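Local coordinates for protein Hth-type dhaklm operon transcriptional activator DHAS (Lactococcus lactis subsp. lactis il1403, PDB 2IU5) that binds an inverted repeat upstream of the dhaKLM operon as a homodimer and, in complex with DhaQ upon activation by dihydroxyacetone, activates its transcription, at the interface of chains A and B. Coordinates in Å, arbitrary orientation; residue numbers count along the deposited sequence, not the author numbering. Chains: chain A/B, Hth-type dhaklm operon transcriptional activator DHAS.

The interface of chains A and B. Residues chain A 156, 170, 173-174, 177; chain B 140, 144, 148.
The ring of B:Phe144, carried on helix 139-163, pushes into a pocket of chain A lined by A:Ile156, A:Leu170, A:Gln173, A:Ile174 and A:Leu177. Its CG stands anti to the backbone N (chi1 -172°), which points the ring away from its own helix and between helix 139-163 and the 3-10 helix 168-170 with helix 171-183 of the partner. Apolar contacts surround the ring. CZ of B:Phe144 meets CG1 of A:Ile174 at 3.8 Å, the two side chains crossing at about a right angle. On one side of that tip, CE1 of B:Phe144 lies 3.9 Å from CD2 of A:Leu170 and also touches the CG2 methyl of A:Ile156. On the other, CE2 of B:Phe144 lies 3.9 Å from CD1 of A:Leu177. CD1 of A:Leu177 also sits over one face of the B:Tyr148 ring, offset toward its rim and 4.0 Å from CG of B:Tyr148, so that one methyl touches both aromatic side chains. The methylene CB of A:Gln173 packs against CD2 and CE2 of B:Phe144. Near the root of the phenylalanine the contact is polar on one side: OE1 of A:Gln173 comes within 3.3 Å of CB of B:Phe144, the amide plane turned 44° from the ring. An alanine in place of B:Phe144 would probably leave the apolar side chains around the ring without their aromatic partner and open a gap between the helices. Repeated by the two-fold axis, this knob-in-pocket packing joins the C-terminal regions of the TetR-family DhaS homodimer, which interacts with a DhaQ homodimer.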
loop_
_atom_site.group_PDB
_atom_site.type_symbol
_atom_site.label_atom_id
_atom_site.label_comp_id
_atom_site.label_asym_id
_atom_site.label_seq_id
_atom_site.Cartn_x
_atom_site.Cartn_y
_atom_site.Cartn_z
ATOM N N ILE A 156 -5.352 -3.036 -2.152
ATOM C CA ILE A 156 -6.249 -3.930 -2.872
ATOM C C ILE A 156 -7.659 -3.340 -2.866
ATOM O O ILE A 156 -8.332 -3.329 -3.900
ATOM C CB ILE A 156 -6.274 -5.314 -2.220
ATOM C CG1 ILE A 156 -4.944 -6.038 -2.465
ATOM C CG2 ILE A 156 -7.468 -6.104 -2.723
ATOM C CD1 ILE A 156 -4.735 -6.431 -3.883
ATOM N N LEU A 170 -13.374 -10.994 -2.030
ATOM C CA LEU A 170 -12.003 -11.183 -1.559
ATOM C C LEU A 170 -11.930 -11.643 -0.120
ATOM O O LEU A 170 -10.840 -11.907 0.395
ATOM C CB LEU A 170 -11.213 -9.895 -1.692
ATOM C CG LEU A 170 -11.226 -9.293 -3.092
ATOM C CD1 LEU A 170 -10.449 -7.991 -3.021
ATOM C CD2 LEU A 170 -10.578 -10.265 -4.071
ATOM N N GLN A 173 -10.227 -14.987 0.967
ATOM C CA GLN A 173 -8.778 -14.994 0.735
ATOM C C GLN A 173 -8.047 -14.102 1.739
ATOM O O GLN A 173 -6.973 -14.465 2.227
ATOM C CB GLN A 173 -8.475 -14.554 -0.699
ATOM C CG GLN A 173 -8.890 -15.593 -1.732
ATOM C CD GLN A 173 -8.709 -15.092 -3.142
ATOM O OE1 GLN A 173 -7.659 -15.318 -3.755
ATOM N NE2 GLN A 173 -9.720 -14.406 -3.663
ATOM N N ILE A 174 -8.609 -12.939 2.059
ATOM C CA ILE A 174 -7.949 -12.061 2.998
ATOM C C ILE A 174 -7.895 -12.712 4.373
ATOM O O ILE A 174 -6.842 -12.727 4.998
ATOM C CB ILE A 174 -8.584 -10.657 3.054
ATOM C CG1 ILE A 174 -8.398 -9.968 1.689
ATOM C CG2 ILE A 174 -7.967 -9.856 4.211
ATOM C CD1 ILE A 174 -9.342 -8.772 1.474
ATOM N N LEU A 177 -5.227 -15.511 4.461
ATOM C CA LEU A 177 -3.855 -15.035 4.473
ATOM C C LEU A 177 -3.514 -14.441 5.846
ATOM O O LEU A 177 -2.393 -14.581 6.343
ATOM C CB LEU A 177 -3.631 -14.022 3.359
ATOM C CG LEU A 177 -3.816 -14.507 1.914
ATOM C CD1 LEU A 177 -3.476 -13.319 1.002
ATOM C CD2 LEU A 177 -2.911 -15.673 1.565
ATOM N N LEU B 140 -6.306 -17.730 -9.902
ATOM C CA LEU B 140 -6.807 -16.543 -9.216
ATOM C C LEU B 140 -6.200 -16.413 -7.817
ATOM O O LEU B 140 -5.833 -15.311 -7.398
ATOM C CB LEU B 140 -8.335 -16.569 -9.135
ATOM C CG LEU B 140 -9.111 -16.309 -10.434
ATOM C CD1 LEU B 140 -10.610 -16.433 -10.195
ATOM C CD2 LEU B 140 -8.771 -14.960 -11.075
ATOM N N PHE B 144 -3.740 -13.477 -6.579
ATOM C CA PHE B 144 -4.075 -12.643 -5.433
ATOM C C PHE B 144 -2.932 -12.571 -4.433
ATOM O O PHE B 144 -2.631 -11.483 -3.947
ATOM C CB PHE B 144 -5.362 -13.097 -4.734
ATOM C CG PHE B 144 -5.822 -12.140 -3.670
ATOM C CD1 PHE B 144 -6.426 -10.941 -4.023
ATOM C CD2 PHE B 144 -5.644 -12.434 -2.328
ATOM C CE1 PHE B 144 -6.849 -10.050 -3.048
ATOM C CE2 PHE B 144 -6.068 -11.547 -1.345
ATOM C CZ PHE B 144 -6.666 -10.363 -1.704
ATOM N N TYR B 148 -1.359 -9.006 -3.421
ATOM C CA TYR B 148 -1.426 -8.625 -2.008
ATOM C C TYR B 148 -0.043 -8.376 -1.440
ATOM O O TYR B 148 0.207 -7.353 -0.825
ATOM C CB TYR B 148 -2.098 -9.760 -1.252
ATOM C CG TYR B 148 -2.432 -9.544 0.216
ATOM C CD1 TYR B 148 -3.711 -9.131 0.575
ATOM C CD2 TYR B 148 -1.489 -9.766 1.223
ATOM C CE1 TYR B 148 -4.046 -8.932 1.896
ATOM C CE2 TYR B 148 -1.806 -9.569 2.566
ATOM C CZ TYR B 148 -3.089 -9.154 2.889
ATOM O OH TYR B 148 -3.431 -8.958 4.214
#